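Local structure of TRAP dicarboxylate transporter-DctP subunit (Desulfovibrio salexigens, 4N6D) at residues S208-E211 and V212-D215; I237-M241 and N242-S246; L247-D250 and V251-V254; K268-D271 and E272-R276. The protein probably binds a small organic solute in the periplasm and hands it to the membrane components of a TRAP transporter. All coordinates share one frame; numbering follows the deposited sequence.

Overall arrangement
The four contacts form two touching pairs, each with one member on the long helix 249-285, which runs along the two-lobed family 7 solute-binding fold. Interactions 1 and 4 have centres about 11 Å apart and meet where Asp215 OD2 is hydrogen-bonded to His273 NE2. Interactions 2 and 3 are about 12 Å apart between centres and follow each other in the chain; the methyl of Met239 packs on Leu247. Interactions 3 and 4, both on the long helix, lie about 31 Å apart between centres. The phasing compound I3C contacts Arg81, Met84 and Arg138; a bound I3C lies about 7 Å from the Asn242 side chain, and one about 12 Å from that of Asp250.

Interaction 1: residues S208-E211 and V212-D215; sequences SSFE and VLKD
Ser209 to Val212 form a type I beta turn that carries the chain from strand 205-208, at the edge of a four-stranded sheet, into the short helix 212-215. The bond that closes the turn, Val212 N to Ser209 O, is weak at 3.4 Å; Leu213 N to Phe210 O (3.0 Å) and Asp215 N to Glu211 O (2.9 Å) then wind the backbone into the helix. Ser277 OG of helix 249-285 adds a hydrogen bond to Phe210 O and another to Lys214 N, tying both parts of the turn to the long helix. Val212 turns both methyl branches to the Ser209 carbonyl oxygen, with CG2 the nearer at 3.3 Å from Ser209 O; CG1 faces the Ser208 hydroxyl, and the side chains of Ser208 and Val212 both touch Met153 of strand 151-154. Phe210 and Leu213 run side by side and point the same way, their CD1 atoms 3.9 Å apart, and both lean on Glu225 of strand 224-226. Glu211 behaves differently. Its CG sits between the backbone N and the carbonyl carbon (chi1 87°), and a sharp bend at chi2 (-85°) folds the chain back past the turn instead of out along the helix. The acid of Asp215 meets the aliphatic part of this folded chain, and the two carboxylate planes are turned 68° apart. Their like charges stay separated, with Glu211 OE2 and Asp215 OD2 4.9 Å from each other, and the hydrogen bond of Asp215 to His273 would offset part of any repulsion. Where the side chains come closest, Glu211 CG lies 3.2 Å from Asp215 OD2.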
loop_
_atom_site.group_PDB
_atom_site.type_symbol
_atom_site.label_atom_id
_atom_site.label_comp_id
_atom_site.label_asym_id
_atom_site.label_seq_id
_atom_site.Cartn_x
_atom_site.Cartn_y
_atom_site.Cartn_z
ATOM N N SER A 208 -2.520 -6.704 9.288
ATOM C CA SER A 208 -1.894 -6.707 7.977
ATOM C C SER A 208 -2.971 -6.847 6.900
ATOM O O SER A 208 -4.157 -6.910 7.184
ATOM C CB SER A 208 -0.909 -7.875 7.887
ATOM O OG SER A 208 -0.028 -7.715 6.791
ATOM N N SER A 209 -2.571 -6.895 5.642
ATOM C CA SER A 209 -3.562 -7.146 4.617
ATOM C C SER A 209 -3.892 -8.642 4.553
ATOM O O SER A 209 -3.101 -9.497 4.958
ATOM C CB SER A 209 -3.155 -6.589 3.251
ATOM O OG SER A 209 -1.901 -7.055 2.858
ATOM N N PHE A 210 -5.079 -8.940 4.057
ATOM C CA PHE A 210 -5.621 -10.299 4.066
ATOM C C PHE A 210 -4.844 -11.296 3.214
ATOM O O PHE A 210 -5.017 -12.503 3.392
ATOM C CB PHE A 210 -7.083 -10.307 3.586
ATOM C CG PHE A 210 -8.098 -9.801 4.596
ATOM C CD1 PHE A 210 -7.926 -9.981 5.957
ATOM C CD2 PHE A 210 -9.246 -9.164 4.162
ATOM C CE1 PHE A 210 -8.885 -9.527 6.875
ATOM C CE2 PHE A 210 -10.203 -8.711 5.056
ATOM C CZ PHE A 210 -10.036 -8.899 6.417
ATOM N N GLU A 211 -3.983 -10.849 2.296
ATOM C CA GLU A 211 -3.307 -11.846 1.468
ATOM C C GLU A 211 -2.436 -12.797 2.300
ATOM O O GLU A 211 -2.118 -13.898 1.850
ATOM C CB GLU A 211 -2.485 -11.226 0.325
ATOM C CG GLU A 211 -1.108 -10.842 0.683
ATOM C CD GLU A 211 -1.067 -9.495 1.275
ATOM O OE1 GLU A 211 -2.174 -8.952 1.521
ATOM O OE2 GLU A 211 0.057 -8.979 1.462
ATOM N N VAL A 212 -2.036 -12.379 3.498
ATOM C CA VAL A 212 -1.142 -13.214 4.307
ATOM C C VAL A 212 -1.853 -14.483 4.796
ATOM O O VAL A 212 -1.218 -15.451 5.208
ATOM C CB VAL A 212 -0.559 -12.439 5.518
ATOM C CG1 VAL A 212 0.233 -11.224 5.050
ATOM C CG2 VAL A 212 -1.655 -12.017 6.468
ATOM N N LEU A 213 -3.179 -14.468 4.761
ATOM C CA LEU A 213 -3.949 -15.623 5.210
ATOM C C LEU A 213 -3.611 -16.873 4.408
ATOM O O LEU A 213 -3.519 -17.974 4.970
ATOM C CB LEU A 213 -5.454 -15.314 5.155
ATOM C CG LEU A 213 -5.882 -14.368 6.287
ATOM C CD1 LEU A 213 -7.269 -13.809 6.031
ATOM C CD2 LEU A 213 -5.793 -15.062 7.678
ATOM N N LYS A 214 -3.417 -16.694 3.101
ATOM C CA LYS A 214 -2.960 -17.754 2.214
ATOM C C LYS A 214 -1.446 -17.710 2.011
ATOM O O LYS A 214 -0.782 -18.722 2.150
ATOM C CB LYS A 214 -3.622 -17.658 0.840
ATOM C CG LYS A 214 -3.162 -18.741 -0.118
ATOM C CD LYS A 214 -3.850 -18.658 -1.473
ATOM C CE LYS A 214 -3.322 -19.751 -2.410
ATOM N NZ LYS A 214 -3.947 -19.647 -3.755
ATOM N N ASP A 215 -0.905 -16.534 1.671
ATOM C CA ASP A 215 0.483 -16.449 1.220
ATOM C C ASP A 215 1.471 -16.926 2.290
ATOM O O ASP A 215 2.522 -17.497 1.983
ATOM C CB ASP A 215 0.849 -15.008 0.840
ATOM C CG ASP A 215 0.130 -14.507 -0.416
ATOM O OD1 ASP A 215 -0.638 -15.264 -1.058
ATOM O OD2 ASP A 215 0.360 -13.330 -0.752
#

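Interaction 2: residues I237-M241 and N242-S246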
loop_
_atom_site.group_PDB
_atom_site.type_symbol
_atom_site.label_atom_id
_atom_site.label_comp_id
_atom_site.label_asym_id
_atom_site.label_seq_id
_atom_site.Cartn_x
_atom_site.Cartn_y
_atom_site.Cartn_z
ATOM N N ILE A 237 6.822 4.232 -8.083
ATOM C CA ILE A 237 7.860 3.747 -8.996
ATOM C C ILE A 237 8.560 4.962 -9.588
ATOM O O ILE A 237 7.940 5.807 -10.251
ATOM C CB ILE A 237 7.281 2.862 -10.099
ATOM C CG1 ILE A 237 6.474 1.686 -9.502
ATOM C CG2 ILE A 237 8.408 2.385 -11.024
ATOM C CD1 ILE A 237 7.254 0.828 -8.489
ATOM N N ILE A 238 9.852 5.078 -9.292
ATOM C CA ILE A 238 10.629 6.257 -9.673
ATOM C C ILE A 238 11.692 5.897 -10.696
ATOM O O ILE A 238 12.231 4.790 -10.672
ATOM C CB ILE A 238 11.307 6.938 -8.428
ATOM C CG1 ILE A 238 12.144 5.945 -7.609
ATOM C CG2 ILE A 238 10.251 7.611 -7.540
ATOM C CD1 ILE A 238 13.095 6.610 -6.581
ATOM N N MET A 239 11.990 6.852 -11.577
ATOM C CA MET A 239 13.010 6.663 -12.590
ATOM C C MET A 239 14.036 7.791 -12.518
ATOM O O MET A 239 13.691 8.957 -12.300
ATOM C CB MET A 239 12.349 6.621 -13.968
ATOM C CG MET A 239 13.341 6.456 -15.104
ATOM S SD MET A 239 12.530 6.143 -16.680
ATOM C CE MET A 239 13.880 5.465 -17.618
ATOM N N ASN A 240 15.296 7.422 -12.703
ATOM C CA ASN A 240 16.403 8.374 -12.721
ATOM C C ASN A 240 16.172 9.407 -13.822
ATOM O O ASN A 240 15.763 9.050 -14.931
ATOM C CB ASN A 240 17.700 7.611 -12.980
ATOM C CG ASN A 240 18.863 8.525 -13.205
ATOM O OD1 ASN A 240 19.129 8.920 -14.337
ATOM N ND2 ASN A 240 19.587 8.854 -12.135
ATOM N N MET A 241 16.387 10.679 -13.516
ATOM C CA MET A 241 16.078 11.732 -14.474
ATOM C C MET A 241 16.954 11.678 -15.721
ATOM O O MET A 241 16.467 11.930 -16.830
ATOM C CB MET A 241 16.181 13.115 -13.828
ATOM C CG MET A 241 15.644 14.190 -14.709
ATOM S SD MET A 241 13.866 14.107 -14.786
ATOM C CE MET A 241 13.480 14.645 -13.122
ATOM N N ASN A 242 18.244 11.373 -15.584
ATOM C CA ASN A 242 19.052 11.215 -16.789
ATOM C C ASN A 242 18.554 10.074 -17.676
ATOM O O ASN A 242 18.506 10.188 -18.904
ATOM C CB ASN A 242 20.520 11.014 -16.414
ATOM C CG ASN A 242 21.099 12.219 -15.728
ATOM O OD1 ASN A 242 21.342 12.208 -14.525
ATOM N ND2 ASN A 242 21.329 13.257 -16.479
ATOM N N SER A 243 18.161 8.966 -17.054
ATOM C CA SER A 243 17.568 7.873 -17.802
ATOM C C SER A 243 16.288 8.289 -18.524
ATOM O O SER A 243 16.102 7.962 -19.695
ATOM C CB SER A 243 17.296 6.676 -16.881
ATOM O OG SER A 243 18.493 6.292 -16.190
ATOM N N TRP A 244 15.393 8.995 -17.828
ATOM C CA TRP A 244 14.168 9.502 -18.442
ATOM C C TRP A 244 14.477 10.441 -19.607
ATOM O O TRP A 244 13.906 10.337 -20.710
ATOM C CB TRP A 244 13.327 10.233 -17.383
ATOM C CG TRP A 244 12.140 10.926 -17.960
ATOM C CD1 TRP A 244 11.971 12.277 -18.121
ATOM C CD2 TRP A 244 10.963 10.307 -18.494
ATOM N NE1 TRP A 244 10.747 12.533 -18.704
ATOM C CE2 TRP A 244 10.118 11.340 -18.953
ATOM C CE3 TRP A 244 10.539 8.981 -18.629
ATOM C CZ2 TRP A 244 8.867 11.083 -19.514
ATOM C CZ3 TRP A 244 9.298 8.734 -19.191
ATOM C CH2 TRP A 244 8.487 9.778 -19.637
ATOM N N ASN A 245 15.408 11.353 -19.372
ATOM C CA ASN A 245 15.755 12.361 -20.380
ATOM C C ASN A 245 16.199 11.726 -21.692
ATOM O O ASN A 245 15.948 12.267 -22.776
ATOM C CB ASN A 245 16.881 13.249 -19.862
ATOM C CG ASN A 245 16.444 14.190 -18.761
ATOM O OD1 ASN A 245 15.251 14.341 -18.443
ATOM N ND2 ASN A 245 17.420 14.870 -18.182
ATOM N N SER A 246 16.871 10.579 -21.572
ATOM C CA SER A 246 17.461 9.873 -22.703
ATOM C C SER A 246 16.439 9.219 -23.616
ATOM O O SER A 246 16.781 8.826 -24.737
ATOM C CB SER A 246 18.439 8.796 -22.195
ATOM O OG SER A 246 17.749 7.641 -21.748
HETATM O O HOH W 1 21.972 10.605 -12.514
#
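Strand 234-240 passes directly into the short helix 241-245, whose first turn is built by backbone bonds from Trp244 N to Asn240 O (2.9 Å) and from Asn245 N to Met241 O (2.8 Å). Asn240 holds the N-cap position. Its side chain leaves with CG anti to the backbone N (chi1 172°), which swings the amide round to face the start of the helix. Ser243 N gives its hydrogen to Asn240 OD1 at 2.9 Å and 159°, arriving in the carbonyl plane on a lone pair. The other end of the same amide is held as well: ND2 donates to Val83 O and to a water 3.0 Å away, and that water donates to Asn242 OD1 at 2.6 Å. Partners at both ends should restrict the rotation of the amide. Ser243 OG is hydrogen-bonded to Asp89 OD1, which ties the first turn of the helix to the chain just ahead of strand 90-94. Two methionines approach the indole of Trp244, the buried Met239 and the partly exposed Met241. The extended chain of Met239 crosses Trp244 at about a right angle and brings SD to the edge of the six-membered ring, 4.0 Å from CE3, with its methyl CE 3.7 Å from Ser243 CB. Met241, bent at chi2 and chi3, approaches the five-membered ring obliquely, its SD 4.2 Å from CD1. Both are Met-aromatic contacts, and the indole packs further on Lys140 and on Leu255 of helix 249-285. The arrangement is a classic asparagine N-cap at a strand-to-helix junction, here leaving the central five-stranded sheet of a periplasmic-binding-protein fold.

Interaction 3: residues L247-D250 and V251-V254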
loop_
_atom_site.group_PDB
_atom_site.type_symbol
_atom_site.label_atom_id
_atom_site.label_comp_id
_atom_site.label_asym_id
_atom_site.label_seq_id
_atom_site.Cartn_x
_atom_site.Cartn_y
_atom_site.Cartn_z
ATOM N N LEU A 247 15.201 9.077 -23.150
ATOM C CA LEU A 247 14.189 8.351 -23.907
ATOM C C LEU A 247 13.611 9.203 -25.032
ATOM O O LEU A 247 13.317 10.366 -24.822
ATOM C CB LEU A 247 13.047 7.898 -22.991
ATOM C CG LEU A 247 13.422 7.079 -21.766
ATOM C CD1 LEU A 247 12.182 6.693 -20.960
ATOM C CD2 LEU A 247 14.177 5.830 -22.225
ATOM N N PRO A 248 13.442 8.618 -26.230
ATOM C CA PRO A 248 12.797 9.361 -27.318
ATOM C C PRO A 248 11.346 9.672 -26.979
ATOM O O PRO A 248 10.749 8.987 -26.152
ATOM C CB PRO A 248 12.835 8.378 -28.492
ATOM C CG PRO A 248 13.774 7.303 -28.108
ATOM C CD PRO A 248 13.819 7.251 -26.629
ATOM N N ASP A 249 10.766 10.675 -27.620
ATOM C CA ASP A 249 9.398 11.069 -27.300
ATOM C C ASP A 249 8.368 9.948 -27.427
ATOM O O ASP A 249 7.420 9.878 -26.636
ATOM C CB ASP A 249 8.987 12.250 -28.186
ATOM C CG ASP A 249 9.556 13.572 -27.689
ATOM O OD1 ASP A 249 9.908 13.657 -26.493
ATOM O OD2 ASP A 249 9.629 14.525 -28.483
ATOM N N ASP A 250 8.503 9.074 -28.419
ATOM C CA ASP A 250 7.522 7.996 -28.548
ATOM C C ASP A 250 7.573 6.997 -27.397
ATOM O O ASP A 250 6.532 6.512 -26.932
ATOM C CB ASP A 250 7.632 7.276 -29.905
ATOM C CG ASP A 250 8.958 6.561 -30.105
ATOM O OD1 ASP A 250 9.958 6.918 -29.473
ATOM O OD2 ASP A 250 8.996 5.632 -30.931
ATOM N N VAL A 251 8.780 6.716 -26.923
ATOM C CA VAL A 251 8.958 5.909 -25.719
ATOM C C VAL A 251 8.413 6.614 -24.467
ATOM O O VAL A 251 7.750 5.991 -23.630
ATOM C CB VAL A 251 10.449 5.509 -25.530
ATOM C CG1 VAL A 251 10.644 4.772 -24.216
ATOM C CG2 VAL A 251 10.907 4.638 -26.682
ATOM N N LYS A 252 8.682 7.911 -24.323
ATOM C CA LYS A 252 8.127 8.661 -23.190
ATOM C C LYS A 252 6.613 8.583 -23.181
ATOM O O LYS A 252 5.996 8.409 -22.126
ATOM C CB LYS A 252 8.562 10.129 -23.213
ATOM C CG LYS A 252 10.040 10.378 -22.906
ATOM C CD LYS A 252 10.287 11.868 -22.706
ATOM C CE LYS A 252 11.727 12.195 -22.355
ATOM N NZ LYS A 252 11.953 13.655 -22.486
ATOM N N LYS A 253 5.992 8.689 -24.357
ATOM C CA LYS A 253 4.547 8.579 -24.414
ATOM C C LYS A 253 4.052 7.222 -23.914
ATOM O O LYS A 253 3.069 7.141 -23.185
ATOM C CB LYS A 253 4.057 8.797 -25.839
ATOM C CG LYS A 253 2.553 8.734 -25.914
ATOM C CD LYS A 253 2.036 8.994 -27.304
ATOM C CE LYS A 253 0.576 9.413 -27.261
ATOM N NZ LYS A 253 -0.245 8.620 -26.336
ATOM N N VAL A 254 4.712 6.140 -24.312
ATOM C CA VAL A 254 4.334 4.830 -23.809
ATOM C C VAL A 254 4.397 4.802 -22.293
ATOM O O VAL A 254 3.479 4.327 -21.633
ATOM C CB VAL A 254 5.236 3.727 -24.393
ATOM C CG1 VAL A 254 4.984 2.409 -23.710
ATOM C CG2 VAL A 254 5.004 3.592 -25.896
HETATM O O HOH W 2 11.979 14.527 -24.969
#
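Asp249 and Lys252 are joined by a water that accepts from Lys252 NZ at 2.6 Å and donates to Asp249 OD1 at 2.7 Å. Lys252 NZ and Asp249 OD1 themselves stand 4.5 Å apart, too far for a direct bond, so the water carries the link. It lies at the N-terminus of the long helix 249-285, with Pro248 in the N-cap position; acids in the first turn, Asp249 and Asp250, would be expected to interact favourably with the helix dipole. Pro248 O accepts the first full helical bond, from Lys252 N at 3.0 Å. Asp250 curls back upon its own neighbour: with CG between the backbone N and the carbonyl carbon (chi1 64°), OD1 takes a weak, strongly bent bond from Val251 N, while OD2 forms a salt bridge with Lys62. Val251 presents one branch to each residue of the lead-in, CG2 to the Pro248 ring at CD (3.9 Å) and CG1 to Leu247, which it crosses at about a right angle. Leu247 and Pro248 also rest on Ile30 of strand 30-35, joining the helix start to the sheet. Lys252 runs extended past the same lead-in, its CE 3.5 Å from Leu247 O.

Interaction 4: residues K268-D271 and E272-R276; sequences KYMD and EHVKR
The rings of Tyr269 and His273, one helical turn apart on helix 249-285, lie nearly parallel (13° between planes) but slid so far that they barely overlap, with centroids 5.6 Å apart. What reaches across is the phenol oxygen: Tyr269 OH stands 3.8 Å above one face of the imidazole, out towards its rim. His273 CB in turn lies 4.2 Å above the plane of the Tyr269 ring, also offset. At the imidazole edge, in its plane, sits the methyl of Met270, with CE 3.8 Å from His273 CD2. Bends at chi2 and chi3 (68° and -115°) carry that methyl along the helix, where it also touches Val274 CG2 at 3.8 Å. The Tyr269 ring meets the ring of Trp265, and Phe43 and Val46 of helix 43-58 pack against it. Backbone bonds such as His273 N to Tyr269 O (2.8 Å) keep the helix regular. Asp271 turns elsewhere, its carboxylate accepting from Ser117 N and Thr118 OG1 at the start of helix 117-131. Glu272 and Arg276 form a salt bridge, NE to OE2 at 3.0 Å, and Glu272 CG lies over one face of the guanidinium. With Tyr269 OH over one face and Met270 CE at its edge, the imidazole is packed on two sides, while NE2 is hydrogen-bonded to Asp215 OD2; that carboxylate would be expected to stabilise a positive charge on His273 and links the long helix to helix 212-215.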
loop_
_atom_site.group_PDB
_atom_site.type_symbol
_atom_site.label_atom_id
_atom_site.label_comp_id
_atom_site.label_asym_id
_atom_site.label_seq_id
_atom_site.Cartn_x
_atom_site.Cartn_y
_atom_site.Cartn_z
ATOM N N LYS A 268 -6.043 -3.637 -9.072
ATOM C CA LYS A 268 -6.946 -4.721 -9.413
ATOM C C LYS A 268 -6.327 -6.078 -9.153
ATOM O O LYS A 268 -7.011 -7.004 -8.687
ATOM C CB LYS A 268 -7.427 -4.581 -10.846
ATOM C CG LYS A 268 -8.439 -3.449 -10.956
ATOM C CD LYS A 268 -9.076 -3.310 -12.304
ATOM C CE LYS A 268 -10.200 -2.279 -12.235
ATOM N NZ LYS A 268 -10.753 -1.936 -13.586
ATOM N N TYR A 269 -5.042 -6.209 -9.467
ATOM C CA TYR A 269 -4.320 -7.444 -9.216
ATOM C C TYR A 269 -4.346 -7.768 -7.723
ATOM O O TYR A 269 -4.634 -8.904 -7.311
ATOM C CB TYR A 269 -2.861 -7.362 -9.704
ATOM C CG TYR A 269 -2.056 -8.469 -9.109
ATOM C CD1 TYR A 269 -2.083 -9.747 -9.661
ATOM C CD2 TYR A 269 -1.327 -8.266 -7.951
ATOM C CE1 TYR A 269 -1.382 -10.791 -9.085
ATOM C CE2 TYR A 269 -0.618 -9.307 -7.366
ATOM C CZ TYR A 269 -0.656 -10.565 -7.936
ATOM O OH TYR A 269 0.060 -11.589 -7.331
ATOM N N MET A 270 -4.053 -6.766 -6.911
ATOM C CA MET A 270 -3.982 -6.934 -5.471
ATOM C C MET A 270 -5.344 -7.271 -4.883
ATOM O O MET A 270 -5.452 -8.182 -4.067
ATOM C CB MET A 270 -3.426 -5.649 -4.838
ATOM C CG MET A 270 -3.188 -5.740 -3.354
ATOM S SD MET A 270 -1.816 -6.885 -2.989
ATOM C CE MET A 270 -2.712 -8.144 -2.124
ATOM N N ASP A 271 -6.396 -6.559 -5.288
ATOM C CA ASP A 271 -7.737 -6.905 -4.811
ATOM C C ASP A 271 -8.148 -8.315 -5.211
ATOM O O ASP A 271 -8.791 -9.016 -4.442
ATOM C CB ASP A 271 -8.771 -5.883 -5.292
ATOM C CG ASP A 271 -8.624 -4.542 -4.580
ATOM O OD1 ASP A 271 -8.200 -4.557 -3.401
ATOM O OD2 ASP A 271 -8.968 -3.498 -5.176
ATOM N N GLU A 272 -7.798 -8.747 -6.415
ATOM C CA GLU A 272 -8.134 -10.116 -6.821
ATOM C C GLU A 272 -7.305 -11.140 -6.043
ATOM O O GLU A 272 -7.785 -12.214 -5.693
ATOM C CB GLU A 272 -7.938 -10.264 -8.329
ATOM C CG GLU A 272 -8.207 -11.672 -8.882
ATOM C CD GLU A 272 -9.648 -12.132 -8.736
ATOM O OE1 GLU A 272 -10.572 -11.283 -8.658
ATOM O OE2 GLU A 272 -9.854 -13.367 -8.705
ATOM N N HIS A 273 -6.063 -10.785 -5.756
ATOM C CA HIS A 273 -5.172 -11.633 -4.977
ATOM C C HIS A 273 -5.702 -11.802 -3.550
ATOM O O HIS A 273 -5.628 -12.904 -2.978
ATOM C CB HIS A 273 -3.769 -11.024 -4.990
ATOM C CG HIS A 273 -2.734 -11.867 -4.328
ATOM N ND1 HIS A 273 -2.356 -13.101 -4.817
ATOM C CD2 HIS A 273 -1.995 -11.661 -3.213
ATOM C CE1 HIS A 273 -1.433 -13.617 -4.028
ATOM N NE2 HIS A 273 -1.202 -12.767 -3.040
ATOM N N VAL A 274 -6.241 -10.725 -2.973
ATOM C CA VAL A 274 -6.931 -10.822 -1.688
ATOM C C VAL A 274 -8.152 -11.706 -1.800
ATOM O O VAL A 274 -8.371 -12.569 -0.950
ATOM C CB VAL A 274 -7.325 -9.426 -1.137
ATOM C CG1 VAL A 274 -8.353 -9.524 -0.036
ATOM C CG2 VAL A 274 -6.104 -8.747 -0.615
ATOM N N LYS A 275 -8.945 -11.520 -2.854
ATOM C CA LYS A 275 -10.141 -12.324 -3.017
ATOM C C LYS A 275 -9.779 -13.816 -3.068
ATOM O O LYS A 275 -10.426 -14.648 -2.422
ATOM C CB LYS A 275 -10.904 -11.891 -4.267
ATOM C CG LYS A 275 -12.213 -12.607 -4.462
ATOM C CD LYS A 275 -13.038 -11.968 -5.584
ATOM C CE LYS A 275 -14.394 -12.673 -5.733
ATOM N NZ LYS A 275 -15.142 -12.185 -6.916
ATOM N N ARG A 276 -8.737 -14.156 -3.815
ATOM C CA ARG A 276 -8.284 -15.543 -3.882
ATOM C C ARG A 276 -7.781 -16.085 -2.547
ATOM O O ARG A 276 -8.005 -17.274 -2.218
ATOM C CB ARG A 276 -7.219 -15.689 -4.974
ATOM C CG ARG A 276 -7.825 -15.467 -6.331
ATOM C CD ARG A 276 -6.850 -15.559 -7.484
ATOM N NE ARG A 276 -7.556 -15.307 -8.744
ATOM C CZ ARG A 276 -6.963 -15.185 -9.927
ATOM N NH1 ARG A 276 -5.642 -15.299 -10.032
ATOM N NH2 ARG A 276 -7.692 -14.949 -11.011
#